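Long-range contacts in hemolysin-related protein (PDB 6MLT), which is a secreted, calcium-binding biofilm matrix protein, with a beta-propeller and a lectin-like beta-prism, that probably takes part in biofilm adhesion: residues Gly91-Ala96 with Ser115-Thr120; Gly147-Ala152 with Ile162-Gly167; Phe177-Ala182 with Val198-Thr203. All blocks are in the same frame, centred on the assembly; numbering follows the deposited sequence.

Contact 1 of 3, residues Gly91-Ala96 with Ser115-Thr120; sequences GVIADA and STSALT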
# COMPACT_ATOMS: atom_id res chain seq x y z
N GLY A 91 29.31 20.01 3.10
CA GLY A 91 27.88 19.85 2.91
C GLY A 91 27.52 19.47 1.49
O GLY A 91 28.24 19.76 0.54
N VAL A 92 26.38 18.81 1.34
CA VAL A 92 25.87 18.37 0.05
C VAL A 92 24.58 19.12 -0.24
O VAL A 92 23.65 19.11 0.58
CB VAL A 92 25.64 16.85 0.02
CG1 VAL A 92 25.02 16.42 -1.31
CG2 VAL A 92 26.96 16.12 0.26
N ILE A 93 24.52 19.76 -1.40
CA ILE A 93 23.35 20.52 -1.83
C ILE A 93 22.38 19.58 -2.54
O ILE A 93 22.76 18.82 -3.44
CB ILE A 93 23.75 21.69 -2.73
CG1 ILE A 93 24.66 22.67 -1.98
CG2 ILE A 93 22.50 22.42 -3.26
CD1 ILE A 93 24.00 23.36 -0.81
N ALA A 94 21.12 19.63 -2.13
CA ALA A 94 20.03 18.96 -2.82
C ALA A 94 18.88 19.95 -2.96
O ALA A 94 18.81 20.96 -2.25
CB ALA A 94 19.55 17.72 -2.06
N ASP A 95 17.97 19.67 -3.89
CA ASP A 95 16.79 20.51 -3.98
C ASP A 95 16.02 20.44 -2.67
O ASP A 95 15.90 19.38 -2.05
CB ASP A 95 15.90 20.09 -5.14
CG ASP A 95 14.89 21.17 -5.49
OD1 ASP A 95 15.28 22.12 -6.20
OD2 ASP A 95 13.74 21.10 -5.02
N ALA A 96 15.53 21.59 -2.22
CA ALA A 96 14.87 21.70 -0.93
C ALA A 96 13.38 21.42 -1.00
O ALA A 96 12.73 21.37 0.05
CB ALA A 96 15.11 23.09 -0.33
N SER A 115 19.87 11.77 -4.08
CA SER A 115 19.29 13.10 -4.25
C SER A 115 19.92 13.78 -5.45
O SER A 115 20.92 13.31 -6.01
CB SER A 115 19.49 13.96 -3.00
OG SER A 115 20.82 14.46 -2.94
N THR A 116 19.35 14.93 -5.83
CA THR A 116 19.96 15.80 -6.82
C THR A 116 19.46 17.22 -6.60
O THR A 116 18.62 17.48 -5.73
CB THR A 116 19.68 15.30 -8.25
OG1 THR A 116 20.55 15.95 -9.18
CG2 THR A 116 18.23 15.56 -8.64
N SER A 117 20.00 18.14 -7.40
CA SER A 117 19.54 19.52 -7.43
C SER A 117 19.60 20.01 -8.87
O SER A 117 20.14 19.35 -9.76
CB SER A 117 20.39 20.42 -6.53
OG SER A 117 21.55 20.84 -7.24
N ALA A 118 19.06 21.21 -9.09
CA ALA A 118 19.16 21.83 -10.40
C ALA A 118 20.54 22.39 -10.67
O ALA A 118 20.81 22.82 -11.80
CB ALA A 118 18.12 22.95 -10.53
N LEU A 119 21.42 22.40 -9.67
CA LEU A 119 22.74 23.00 -9.77
C LEU A 119 23.83 21.99 -10.10
O LEU A 119 24.98 22.40 -10.31
CB LEU A 119 23.10 23.70 -8.44
CG LEU A 119 22.01 24.60 -7.86
CD1 LEU A 119 22.48 25.20 -6.54
CD2 LEU A 119 21.63 25.71 -8.83
N THR A 120 23.51 20.70 -10.14
CA THR A 120 24.48 19.65 -10.42
C THR A 120 24.03 18.82 -11.62
O THR A 120 22.83 18.64 -11.83
CB THR A 120 24.68 18.71 -9.22
OG1 THR A 120 25.58 17.65 -9.57
CG2 THR A 120 23.37 18.09 -8.79
O HOH W 1 22.19 16.25 -4.61
O HOH W 2 23.79 19.97 -5.85
O HOH W 3 17.81 22.57 -6.96
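Ile93, Ala94 and Asp95 meet Ser115, Thr116 and Ser117 where two adjoining blades of a beta-propeller come together, through one direct backbone bond and several water bridges. Strand 93-94 is the edge of one blade, paired with strand 71-76. Ser115-Thr120 runs from the end of strand 112-115 into the loop before strand 122-126, in the next, four-stranded blade. The direct link is Asp95 N to Thr116 O at 2.9 Å, nearly straight at the hydrogen (171°), with the donor tilted 22° from the carbonyl plane. The same oxygen lies 3.6 Å from Ala94 CA, a CA-H...O contact, so one carbonyl meets two successive residues of the facing chain.

The serines before and after Thr116 flank this bond. Ser115 OG rests 3.6 Å from Ala94 CB, and Ser117 brings its CB against Asp95 N and the Ala94 carbonyl carbon. Ile93 O receives hydrogen bonds from two waters: one continues to Ser115 OG, the other to Ser117 OG, so both hydroxyls reach the same carbonyl through water. Ser117 OG, held between the backbone N and the carbonyl carbon (chi1 84°), also accepts from Leu119 N at 2.9 Å. This ST turn lies within the type I beta turn from Ser117 to Thr120.

The carboxylate of Asp95 makes a salt bridge with Arg97, and the hydroxyl of Thr116 is hydrogen-bonded to Tyr122 O and Lys138 NZ. A third water donates to Asp95 OD1 and accepts from Ala118 N. On the partly exposed side the contact ends in a loose apolar touch, Ile93 CG2 to Leu119 CD1 at 4.3 Å.

Contact 2 of 3, residues Gly147-Ala152 with Ile162-Gly167; sequences GDIALA and ILAADG
Ile149 and Ile162 run alongside each other in one direction and touch through their CG2 methyls, 3.7 Å apart. Leu151 lies alongside Ile162 in the same sense and brings its CD2 to within 3.8 Å of Ile162 CG1, so each of the two branches of Ile162 has its own partner. In Ile162 CG2 is anti to the backbone N and CG1 beside it (chi1 -62°), which puts CG2 against Ile149 and CG1 on the side of Leu151.

The other face of the sheet carries Ala150 and Leu163, a looser pair with CB and CD1 4.1 Å apart. Their backbones form an antiparallel hydrogen-bonded pair. Leu163 N donates to Ala150 O at 2.8 Å, almost straight and in the carbonyl plane; Ala150 N returns a bond to Leu163 O at 3.0 Å. Leu163 O also meets Ile149 CA at 3.2 Å, a CA-H...O contact. Leu151 and Ile162 form the next, non-hydrogen-bonded pair.

Toward Gly147 the chains no longer pair directly. The methyl of Ala165 sits 3.5 Å from Gly147 N, and a water accepts from Ala165 N and, weakly, from Gly147 N.

These strands form a beta hairpin in the FG-GAP-like region; the loop joining them carries the sodium ligands Asp153, Asn155, Asp157 and Asn159, and Glu161, at the start of strand 161-164, belongs to the same site. Strand 150-152 is an edge of its four-stranded blade, whereas strand 161-164 also pairs with 167-170. Ile149 and Leu151 face strand 101-103 of the preceding blade, and Leu163 packs on Ser185 and Ala187 of strand 185-188 in the following one.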
# COMPACT_ATOMS: atom_id res chain seq x y z
N GLY A 147 12.99 16.27 -9.12
CA GLY A 147 11.67 15.85 -8.69
C GLY A 147 11.78 14.75 -7.66
O GLY A 147 12.82 14.58 -7.02
N ASP A 148 10.70 14.01 -7.49
CA ASP A 148 10.72 12.89 -6.57
C ASP A 148 11.64 11.80 -7.08
O ASP A 148 11.88 11.67 -8.29
CB ASP A 148 9.30 12.34 -6.37
CG ASP A 148 9.22 11.30 -5.25
OD1 ASP A 148 10.11 11.31 -4.36
OD2 ASP A 148 8.27 10.49 -5.25
N ILE A 149 12.19 11.04 -6.15
CA ILE A 149 13.01 9.87 -6.45
C ILE A 149 12.41 8.68 -5.72
O ILE A 149 12.14 8.76 -4.51
CB ILE A 149 14.48 10.08 -6.05
CG1 ILE A 149 15.08 11.22 -6.88
CG2 ILE A 149 15.26 8.80 -6.23
CD1 ILE A 149 16.48 11.61 -6.47
N ALA A 150 12.19 7.59 -6.44
CA ALA A 150 11.74 6.33 -5.86
C ALA A 150 12.76 5.25 -6.19
O ALA A 150 13.44 5.32 -7.22
CB ALA A 150 10.36 5.94 -6.36
N LEU A 151 12.86 4.26 -5.31
CA LEU A 151 13.87 3.21 -5.41
C LEU A 151 13.18 1.85 -5.45
O LEU A 151 12.42 1.52 -4.53
CB LEU A 151 14.83 3.27 -4.23
CG LEU A 151 15.46 4.64 -3.97
CD1 LEU A 151 16.23 4.62 -2.66
CD2 LEU A 151 16.36 5.04 -5.12
N ALA A 152 13.46 1.07 -6.49
CA ALA A 152 12.86 -0.26 -6.61
C ALA A 152 13.68 -1.10 -7.57
O ALA A 152 14.36 -0.58 -8.46
CB ALA A 152 11.41 -0.17 -7.11
N ILE A 162 16.54 3.52 -10.00
CA ILE A 162 16.27 4.83 -9.43
C ILE A 162 15.31 5.54 -10.39
O ILE A 162 15.67 5.79 -11.55
CB ILE A 162 17.57 5.63 -9.23
CG1 ILE A 162 18.48 4.90 -8.24
CG2 ILE A 162 17.29 7.04 -8.76
CD1 ILE A 162 19.92 5.40 -8.25
N LEU A 163 14.10 5.83 -9.92
CA LEU A 163 13.08 6.49 -10.72
C LEU A 163 13.11 7.98 -10.39
O LEU A 163 12.65 8.39 -9.32
CB LEU A 163 11.70 5.90 -10.45
CG LEU A 163 11.60 4.39 -10.24
CD1 LEU A 163 10.14 4.01 -9.97
CD2 LEU A 163 12.13 3.62 -11.41
N ALA A 164 13.64 8.79 -11.30
CA ALA A 164 13.84 10.21 -11.06
C ALA A 164 13.01 11.04 -12.04
O ALA A 164 12.30 10.51 -12.89
CB ALA A 164 15.33 10.57 -11.18
N ALA A 165 13.15 12.36 -11.94
CA ALA A 165 12.26 13.26 -12.66
C ALA A 165 12.48 13.22 -14.16
O ALA A 165 11.55 13.52 -14.93
CB ALA A 165 12.45 14.70 -12.16
N ASP A 166 13.68 12.88 -14.61
CA ASP A 166 14.03 12.95 -16.03
C ASP A 166 14.35 11.60 -16.64
O ASP A 166 14.79 11.55 -17.80
CB ASP A 166 15.22 13.90 -16.23
CG ASP A 166 16.49 13.43 -15.49
OD1 ASP A 166 16.45 12.48 -14.67
OD2 ASP A 166 17.55 14.04 -15.75
N GLY A 167 14.16 10.51 -15.91
CA GLY A 167 14.44 9.20 -16.43
C GLY A 167 14.56 8.17 -15.32
O GLY A 167 14.36 8.46 -14.14
O HOH W 4 14.57 13.48 -9.66

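Contact 3 of 3, residues Phe177-Ala182 with Val198-Thr203; sequences FSHDWA and VFANGT
Asn201 has CG anti to its backbone N (chi1 -167°), and its ND2 reaches Trp181 O; His179 has CG between the backbone N and the carbonyl carbon (chi1 57°), and its ring (chi2 70°) has one face toward Ala200 CB. The bond from Asn201 ND2 to Trp181 O is long and weak, 3.4 Å and bent to 135° at the hydrogen. A water makes a second link, donating to Asp180 O and accepting from the same ND2. The other end of the amide, OD1, accepts from Val221 N, so both ends have partners.

The His179 ring has its rotation fixed by ND1, which donates to Asp180 O at 2.8 Å with the acceptor within the ring plane. Ala200 CB stands 4.1 Å above the ring, offset toward the rim. Phe177 CE2 lies at the edge of the ring, in its plane.

The contact joins two successive blades of the beta-propeller: Phe177-Ala182 leaves the edge strand 174-178 of one blade, and Val198-Thr203 runs from strand 197-200 of the next through a turn. Ala200 to Thr203 form this type I' beta turn, closed by backbone bonds in both directions between its end residues, which makes a tight hairpin to strand 203-205.

Ala182 fits its methyl against the base of this turn, 3.8 Å from Ala200 CB and 3.7 Å from Asn201 CB. The indole of Trp181 meets Trp143 edge to face and donates from NE1 to Val146 O. Toward the strands the touch thins out: Val198 CB lies at the edge of the Phe177 ring, near its plane, CZ to CB 4.5 Å.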
# COMPACT_ATOMS: atom_id res chain seq x y z
N PHE A 177 16.66 4.90 -19.40
CA PHE A 177 15.88 5.61 -20.41
C PHE A 177 15.47 6.96 -19.85
O PHE A 177 15.34 7.14 -18.63
CB PHE A 177 14.66 4.80 -20.89
CG PHE A 177 13.50 4.69 -19.90
CD1 PHE A 177 13.38 3.58 -19.07
CD2 PHE A 177 12.49 5.63 -19.89
CE1 PHE A 177 12.30 3.45 -18.20
CE2 PHE A 177 11.40 5.51 -19.03
CZ PHE A 177 11.31 4.42 -18.18
N SER A 178 15.29 7.91 -20.76
CA SER A 178 14.94 9.29 -20.46
C SER A 178 13.45 9.53 -20.66
O SER A 178 12.80 8.89 -21.50
CB SER A 178 15.70 10.26 -21.37
OG SER A 178 17.10 10.09 -21.30
N HIS A 179 12.91 10.47 -19.89
CA HIS A 179 11.56 10.98 -20.16
C HIS A 179 11.49 12.44 -19.75
O HIS A 179 12.34 12.95 -19.01
CB HIS A 179 10.47 10.14 -19.46
CG HIS A 179 10.61 10.03 -17.97
ND1 HIS A 179 10.42 11.09 -17.11
CD2 HIS A 179 10.90 8.96 -17.18
CE1 HIS A 179 10.60 10.69 -15.87
NE2 HIS A 179 10.89 9.40 -15.88
N ASP A 180 10.48 13.12 -20.29
CA ASP A 180 10.20 14.51 -19.95
C ASP A 180 9.99 14.65 -18.45
O ASP A 180 9.62 13.71 -17.75
CB ASP A 180 8.95 15.01 -20.67
CG ASP A 180 9.15 15.16 -22.17
OD1 ASP A 180 10.30 15.43 -22.59
OD2 ASP A 180 8.16 15.02 -22.92
N TRP A 181 10.21 15.87 -17.96
CA TRP A 181 10.12 16.14 -16.53
C TRP A 181 8.84 15.58 -15.92
O TRP A 181 7.74 15.83 -16.42
CB TRP A 181 10.21 17.63 -16.27
CG TRP A 181 9.97 17.97 -14.82
CD1 TRP A 181 10.84 17.79 -13.79
CD2 TRP A 181 8.79 18.54 -14.26
NE1 TRP A 181 10.27 18.21 -12.62
CE2 TRP A 181 9.01 18.68 -12.87
CE3 TRP A 181 7.56 18.95 -14.79
CZ2 TRP A 181 8.06 19.21 -12.02
CZ3 TRP A 181 6.62 19.48 -13.93
CH2 TRP A 181 6.87 19.60 -12.56
N ALA A 182 9.00 14.86 -14.82
CA ALA A 182 7.87 14.35 -14.07
C ALA A 182 8.13 14.58 -12.58
O ALA A 182 9.13 14.08 -12.05
CB ALA A 182 7.65 12.86 -14.35
N VAL A 198 6.68 1.64 -15.11
CA VAL A 198 6.98 2.94 -14.51
C VAL A 198 5.87 3.91 -14.90
O VAL A 198 5.60 4.11 -16.09
CB VAL A 198 8.35 3.46 -14.96
CG1 VAL A 198 8.62 4.83 -14.36
CG2 VAL A 198 9.45 2.50 -14.55
N PHE A 199 5.25 4.52 -13.90
CA PHE A 199 4.21 5.52 -14.13
C PHE A 199 4.74 6.89 -13.73
O PHE A 199 5.12 7.10 -12.58
CB PHE A 199 2.94 5.20 -13.34
CG PHE A 199 1.83 6.17 -13.58
CD1 PHE A 199 1.08 6.09 -14.74
CD2 PHE A 199 1.57 7.19 -12.68
CE1 PHE A 199 0.06 6.99 -14.98
CE2 PHE A 199 0.55 8.09 -12.92
CZ PHE A 199 -0.20 8.00 -14.07
N ALA A 200 4.74 7.81 -14.69
CA ALA A 200 5.30 9.14 -14.45
C ALA A 200 4.55 10.15 -15.30
O ALA A 200 4.51 10.03 -16.53
CB ALA A 200 6.80 9.17 -14.76
N ASN A 201 3.93 11.13 -14.63
CA ASN A 201 3.26 12.24 -15.30
C ASN A 201 2.24 11.74 -16.32
O ASN A 201 2.16 12.23 -17.45
CB ASN A 201 4.28 13.18 -15.95
CG ASN A 201 3.67 14.51 -16.38
OD1 ASN A 201 2.50 14.79 -16.12
ND2 ASN A 201 4.48 15.33 -17.02
N GLY A 202 1.43 10.77 -15.90
CA GLY A 202 0.35 10.28 -16.72
C GLY A 202 0.72 9.18 -17.70
O GLY A 202 -0.19 8.54 -18.26
N THR A 203 2.01 8.93 -17.92
CA THR A 203 2.45 7.93 -18.89
C THR A 203 2.90 6.67 -18.17
O THR A 203 3.69 6.75 -17.22
CB THR A 203 3.59 8.46 -19.75
OG1 THR A 203 3.17 9.66 -20.41
CG2 THR A 203 3.99 7.44 -20.80
O HOH W 5 6.82 13.38 -18.19

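In the fold
The three contacts follow one another along the chain, each closing before the next opens, and step through four successive propeller blades. Contact 1 joins the blade ending in strand 93-94 to the blade that opens with strand 101-103; contact 2 lies inside the blade from strand 150-152 to strand 174-178; contact 3 joins that blade to the one opening with strand 185-188. Centres of contacts 1 and 2 are 14 Å apart, and Ser115 CA touches Ile149 CD1. Contacts 2 and 3, 9 Å apart, share a sheet and are linked by probable backbone bonds from Ala182 and His179 to Ala165 and Asp166. Neighbouring blades are thus held to each other as well as internally.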